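Local structure of [2Fe-2S] ferredoxin (Aquifex aeolicus, 1M2D) at residues A[54-59]-A[64-69]; A[70-75]-A[93-98]. The protein carries electrons as a thioredoxin-like ferredoxin, a homodimer in solution with one [2Fe-2S] cluster bound by each chain. The protein carries 1 engineered substitution. All blocks are in the same frame, centred on the assembly; numbering follows the deposited sequence.

Interaction 1. Residues A[54-59]-A[64-69]. Engineered in segment 54-59: Ser59 (natural residue Cys). With FES (Fe2/s2 (inorganic) cluster), chain C.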
loop_
_atom_site.group_PDB
_atom_site.type_symbol
_atom_site.label_atom_id
_atom_site.label_comp_id
_atom_site.label_asym_id
_atom_site.label_seq_id
_atom_site.Cartn_x
_atom_site.Cartn_y
_atom_site.Cartn_z
ATOM N N GLY A 54 4.265 -2.174 5.267
ATOM C CA GLY A 54 4.194 -2.870 6.552
ATOM C C GLY A 54 2.994 -3.796 6.594
ATOM O O GLY A 54 2.209 -3.927 5.644
ATOM N N CYS A 55 2.802 -4.427 7.745
ATOM C CA CYS A 55 1.811 -5.496 7.940
ATOM C C CYS A 55 0.457 -5.021 7.514
ATOM O O CYS A 55 -0.014 -3.937 7.892
ATOM C CB CYS A 55 1.798 -5.871 9.392
ATOM S SG CYS A 55 0.669 -7.237 9.835
ATOM N N MET A 56 -0.242 -5.873 6.747
ATOM C CA MET A 56 -1.617 -5.672 6.307
ATOM C C MET A 56 -2.597 -6.606 7.003
ATOM O O MET A 56 -3.702 -6.834 6.562
ATOM C CB MET A 56 -1.726 -5.774 4.771
ATOM C CG MET A 56 -1.066 -4.548 4.142
ATOM S SD MET A 56 -1.275 -4.441 2.334
ATOM C CE MET A 56 -0.084 -5.641 1.782
ATOM N N ASN A 57 -2.182 -7.137 8.171
ATOM C CA ASN A 57 -3.073 -7.770 9.090
ATOM C C ASN A 57 -3.632 -9.106 8.594
ATOM O O ASN A 57 -4.742 -9.521 8.948
ATOM C CB ASN A 57 -4.238 -6.860 9.533
ATOM C CG ASN A 57 -3.718 -5.511 9.980
ATOM O OD1 ASN A 57 -4.142 -4.435 9.509
ATOM N ND2 ASN A 57 -2.763 -5.544 10.899
ATOM N N ALA A 58 -2.829 -9.834 7.789
ATOM C CA ALA A 58 -3.182 -11.175 7.379
ATOM C C ALA A 58 -1.948 -12.078 7.396
ATOM O O ALA A 58 -1.752 -12.963 6.566
ATOM C CB ALA A 58 -3.872 -11.186 6.016
ATOM N N SER A 59 -1.090 -11.851 8.407
ATOM C CA SER A 59 0.270 -12.370 8.409
ATOM C C SER A 59 0.364 -13.884 8.358
ATOM O O SER A 59 1.254 -14.422 7.694
ATOM C CB SER A 59 1.014 -11.904 9.661
ATOM O OG SER A 59 0.845 -10.503 9.825
ATOM N N VAL A 64 1.635 -11.736 1.869
ATOM C CA VAL A 64 0.421 -11.017 1.456
ATOM C C VAL A 64 0.766 -10.013 0.359
ATOM O O VAL A 64 1.668 -9.170 0.533
ATOM C CB VAL A 64 -0.241 -10.331 2.654
ATOM C CG1 VAL A 64 -1.476 -9.579 2.199
ATOM C CG2 VAL A 64 -0.616 -11.361 3.727
ATOM N N VAL A 65 0.031 -10.087 -0.748
ATOM C CA VAL A 65 0.168 -9.188 -1.881
ATOM C C VAL A 65 -1.226 -8.702 -2.242
ATOM O O VAL A 65 -2.109 -9.542 -2.413
ATOM C CB VAL A 65 0.843 -9.893 -3.082
ATOM C CG1 VAL A 65 0.873 -8.951 -4.262
ATOM C CG2 VAL A 65 2.205 -10.387 -2.658
ATOM N N VAL A 66 -1.429 -7.396 -2.371
ATOM C CA VAL A 66 -2.753 -6.851 -2.681
ATOM C C VAL A 66 -2.668 -6.045 -3.960
ATOM O O VAL A 66 -1.754 -5.237 -4.125
ATOM C CB VAL A 66 -3.264 -5.998 -1.503
ATOM C CG1 VAL A 66 -4.689 -5.522 -1.820
ATOM C CG2 VAL A 66 -3.162 -6.788 -0.214
ATOM N N VAL A 67 -3.620 -6.247 -4.848
ATOM C CA VAL A 67 -3.679 -5.562 -6.111
ATOM C C VAL A 67 -4.896 -4.648 -6.147
ATOM O O VAL A 67 -6.036 -5.139 -6.026
ATOM C CB VAL A 67 -3.701 -6.524 -7.325
ATOM C CG1 VAL A 67 -3.685 -5.767 -8.626
ATOM C CG2 VAL A 67 -2.529 -7.496 -7.220
ATOM N N TYR A 68 -4.643 -3.361 -6.312
ATOM C CA TYR A 68 -5.676 -2.348 -6.467
ATOM C C TYR A 68 -5.646 -1.762 -7.844
ATOM O O TYR A 68 -4.603 -1.813 -8.511
ATOM C CB TYR A 68 -5.541 -1.272 -5.358
ATOM C CG TYR A 68 -6.047 -1.738 -4.004
ATOM C CD1 TYR A 68 -5.209 -1.835 -2.922
ATOM C CD2 TYR A 68 -7.376 -2.076 -3.815
ATOM C CE1 TYR A 68 -5.661 -2.250 -1.680
ATOM C CE2 TYR A 68 -7.840 -2.498 -2.595
ATOM C CZ TYR A 68 -6.978 -2.583 -1.545
ATOM O OH TYR A 68 -7.525 -3.038 -0.430
ATOM N N PRO A 69 -6.736 -1.149 -8.304
ATOM C CA PRO A 69 -8.003 -1.014 -7.615
ATOM C C PRO A 69 -8.873 -2.273 -7.574
ATOM O O PRO A 69 -9.933 -2.231 -6.937
ATOM C CB PRO A 69 -8.698 0.091 -8.402
ATOM C CG PRO A 69 -8.195 -0.094 -9.774
ATOM C CD PRO A 69 -6.742 -0.452 -9.611
HETATM FE FE1 FES C . 2.698 -9.183 6.271
HETATM FE FE2 FES C . 1.362 -9.081 8.612
HETATM S S1 FES C . 3.568 -9.221 8.309
HETATM S S2 FES C . 0.499 -9.123 6.531
#
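Met56 reaches across from the cluster-binding loop to Val64 and Val66, two valines that project from the same side of 64-69. Its chain runs extended through chi2 and then bends at chi3 (-77°), which turns the methyl CE toward the strand. There CE lies 3.8 Å from Val66 CG2, with SD beside the same methyl, and Met56 and Val66 pass each other at a slant. CE also approaches Val64, 4.2 Å from its CG1. A long, flexible thioether suits this place, since it can bridge the distance between loop and strand and fit itself against two branched side chains.

Val64 suits its place because its two branches let one small residue face Met56 and the sulfide at once. CG1 faces Met56, whereas CG2 packs against Ala58, 3.5 Å from its O and 4.0 Å from its CB, and meets the cluster sulfide S2 at 3.8 Å. Ala58, with its short side chain, lets the loop come close to the valine. Cys55 SG and the engineered Ser59 OG both ligate the iron FE2, at 2.3 Å and 1.9 Å; Cys9 and Cys22 are the other cluster ligands. Cys55 SG also accepts a hydrogen bond from Asn57 N (3.3 Å, 155°), consistent with the loop's tight turn round its ligand and probably drawing some charge from the thiolate.

Met56 also packs on Thr51 of the second subunit. The loop follows strand 48-53, and strand 65-68 lies in the sheet between strands 4-9 and 72-74. Trp73 of strand 72-74 touches Met56, Val64 and Val66, while Cys9 at the end of strand 4-9 touches Met56.

Interaction 2. Residues A[70-75]-A[93-98]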
loop_
_atom_site.group_PDB
_atom_site.type_symbol
_atom_site.label_atom_id
_atom_site.label_comp_id
_atom_site.label_asym_id
_atom_site.label_seq_id
_atom_site.Cartn_x
_atom_site.Cartn_y
_atom_site.Cartn_z
ATOM N N ASP A 70 -8.417 -3.378 -8.179
ATOM C CA ASP A 70 -9.206 -4.600 -8.181
ATOM C C ASP A 70 -9.647 -5.065 -6.818
ATOM O O ASP A 70 -10.744 -5.644 -6.658
ATOM C CB ASP A 70 -8.350 -5.766 -8.795
ATOM C CG ASP A 70 -7.744 -5.472 -10.148
ATOM O OD1 ASP A 70 -7.485 -4.340 -10.561
ATOM O OD2 ASP A 70 -7.450 -6.465 -10.871
ATOM N N GLY A 71 -8.787 -4.868 -5.818
ATOM C CA GLY A 71 -9.076 -5.386 -4.510
ATOM C C GLY A 71 -8.861 -6.851 -4.275
ATOM O O GLY A 71 -9.539 -7.504 -3.460
ATOM N N VAL A 72 -7.903 -7.417 -5.023
ATOM C CA VAL A 72 -7.564 -8.825 -4.898
ATOM C C VAL A 72 -6.451 -8.966 -3.886
ATOM O O VAL A 72 -5.369 -8.371 -4.029
ATOM C CB VAL A 72 -7.121 -9.401 -6.245
ATOM C CG1 VAL A 72 -6.568 -10.786 -6.084
ATOM C CG2 VAL A 72 -8.285 -9.380 -7.224
ATOM N N TRP A 73 -6.691 -9.742 -2.846
ATOM C CA TRP A 73 -5.702 -10.086 -1.822
ATOM C C TRP A 73 -5.217 -11.484 -2.102
ATOM O O TRP A 73 -6.009 -12.424 -2.162
ATOM C CB TRP A 73 -6.304 -10.030 -0.409
ATOM C CG TRP A 73 -6.677 -8.632 0.039
ATOM C CD1 TRP A 73 -7.527 -7.752 -0.535
ATOM C CD2 TRP A 73 -6.153 -7.987 1.219
ATOM N NE1 TRP A 73 -7.574 -6.591 0.191
ATOM C CE2 TRP A 73 -6.734 -6.706 1.268
ATOM C CE3 TRP A 73 -5.250 -8.362 2.199
ATOM C CZ2 TRP A 73 -6.426 -5.814 2.286
ATOM C CZ3 TRP A 73 -4.949 -7.474 3.237
ATOM C CH2 TRP A 73 -5.553 -6.208 3.256
ATOM N N TYR A 74 -3.905 -11.626 -2.255
ATOM C CA TYR A 74 -3.218 -12.893 -2.381
ATOM C C TYR A 74 -2.526 -13.237 -1.082
ATOM O O TYR A 74 -1.982 -12.361 -0.410
ATOM C CB TYR A 74 -2.180 -12.782 -3.493
ATOM C CG TYR A 74 -2.668 -12.644 -4.896
ATOM C CD1 TYR A 74 -2.356 -11.540 -5.687
ATOM C CD2 TYR A 74 -3.414 -13.676 -5.472
ATOM C CE1 TYR A 74 -2.795 -11.439 -6.990
ATOM C CE2 TYR A 74 -3.808 -13.581 -6.792
ATOM C CZ TYR A 74 -3.496 -12.473 -7.547
ATOM O OH TYR A 74 -3.877 -12.381 -8.827
ATOM N N GLY A 75 -2.473 -14.542 -0.806
ATOM C CA GLY A 75 -1.674 -15.078 0.273
ATOM C C GLY A 75 -0.745 -16.166 -0.184
ATOM O O GLY A 75 -0.872 -16.699 -1.298
ATOM N N GLY A 93 -5.506 -9.492 -16.877
ATOM C CA GLY A 93 -6.772 -9.200 -16.259
ATOM C C GLY A 93 -7.440 -10.308 -15.488
ATOM O O GLY A 93 -8.584 -10.155 -15.030
ATOM N N GLU A 94 -6.895 -11.461 -15.229
ATOM C CA GLU A 94 -7.509 -12.608 -14.545
ATOM C C GLU A 94 -6.724 -12.907 -13.265
ATOM O O GLU A 94 -5.596 -13.364 -13.353
ATOM C CB GLU A 94 -7.591 -13.884 -15.386
ATOM C CG GLU A 94 -8.449 -13.872 -16.622
ATOM C CD GLU A 94 -8.302 -15.116 -17.485
ATOM O OE1 GLU A 94 -7.192 -15.402 -18.015
ATOM O OE2 GLU A 94 -9.238 -15.892 -17.738
ATOM N N PRO A 95 -7.315 -12.699 -12.072
ATOM C CA PRO A 95 -6.590 -13.084 -10.843
ATOM C C PRO A 95 -6.211 -14.551 -10.862
ATOM O O PRO A 95 -6.888 -15.414 -11.424
ATOM C CB PRO A 95 -7.627 -12.771 -9.764
ATOM C CG PRO A 95 -8.440 -11.656 -10.345
ATOM C CD PRO A 95 -8.572 -12.053 -11.778
ATOM N N VAL A 96 -5.157 -14.950 -10.218
ATOM C CA VAL A 96 -4.582 -16.217 -10.009
ATOM C C VAL A 96 -5.359 -16.833 -8.852
ATOM O O VAL A 96 -5.053 -16.653 -7.666
ATOM C CB VAL A 96 -3.079 -16.196 -9.777
ATOM C CG1 VAL A 96 -2.597 -17.632 -9.537
ATOM C CG2 VAL A 96 -2.384 -15.549 -10.975
ATOM N N GLU A 97 -6.424 -17.555 -9.224
ATOM C CA GLU A 97 -7.413 -18.022 -8.258
ATOM C C GLU A 97 -6.827 -18.779 -7.110
ATOM O O GLU A 97 -7.266 -18.603 -5.951
ATOM C CB GLU A 97 -8.429 -18.936 -8.982
ATOM C CG GLU A 97 -9.613 -19.289 -8.162
ATOM C CD GLU A 97 -10.678 -20.039 -8.950
ATOM O OE1 GLU A 97 -11.663 -20.343 -8.240
ATOM O OE2 GLU A 97 -10.595 -20.266 -10.109
ATOM N N ARG A 98 -5.833 -19.643 -7.368
ATOM C CA ARG A 98 -5.328 -20.525 -6.330
ATOM C C ARG A 98 -4.660 -19.764 -5.169
ATOM O O ARG A 98 -4.519 -20.355 -4.104
ATOM C CB ARG A 98 -4.369 -21.521 -6.907
ATOM C CG ARG A 98 -3.113 -20.944 -7.440
ATOM C CD ARG A 98 -2.210 -22.047 -8.060
ATOM N NE ARG A 98 -1.090 -21.389 -8.700
ATOM C CZ ARG A 98 0.031 -21.040 -8.073
ATOM N NH1 ARG A 98 0.285 -21.348 -6.806
ATOM N NH2 ARG A 98 0.964 -20.378 -8.753
#
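The phenol ring of Tyr74 carries a methyl on one face and meets backbone at its edge: Val72 CG1 sits 3.8 Å above the ring plane, displaced toward the rim, and Val96 N lies in the plane at the edge. The amide of Val96 donates to Tyr74 OH over 3.2 Å in a nearly straight bond (170°). The hydroxyl is also hydrogen-bonded to His89 ND1 of helix 82-91, so two partners fix how the ring end is held. At the same edge CE2 comes within 3.4 Å of Val96 O. With CG anti to its carbonyl carbon (chi1 -68°), the ring extends from its strand so that its hydroxyl end reaches 93-98. Tyrosine fits here because its flat body packs against valines while its hydroxyl meets a polar backbone.

Strand 72-74 lies between strands 65-68 and 100-102 in the sheet of this thioredoxin-like fold, and 93-98 connects helix 82-91 to strand 100-102. A G1 beta bulge lies at the start of the strand, Gly71 and Val72 both facing Val67; glycine accommodates the positive phi of the first position.

Apolar contacts complete the interface. Val72 CG2 meets Pro95 CG at 3.9 Å, the side chains at about a right angle, and the rigid proline ring presents apolar carbon while limiting loop freedom. Val96 CB lies 4.0 Å from Tyr74 CE2, and this valine packs on Glu84 and Ile85 of helix 82-91.

The segments of interaction 1 both precede those of interaction 2 in the sequence, and the two centres lie 12 Å apart. Strands 65-68 and 72-74 join them as antiparallel neighbours: Val65 O and Tyr74 N are 2.8 Å apart and Val67 N and Val72 O 2.9 Å, both probable hydrogen bonds. Trp73 reaches back over interaction 1, its CD2 3.5 Å from Val66 CG2, whereas Val72 points to 93-98 and the ring end of Tyr74 reaches it. The two contacts thus lie on opposite faces of the hairpin. Interaction 1 holds two ligands of the cluster; in interaction 2 the side chain of Tyr74 stays about 11 Å from it between nearest atoms.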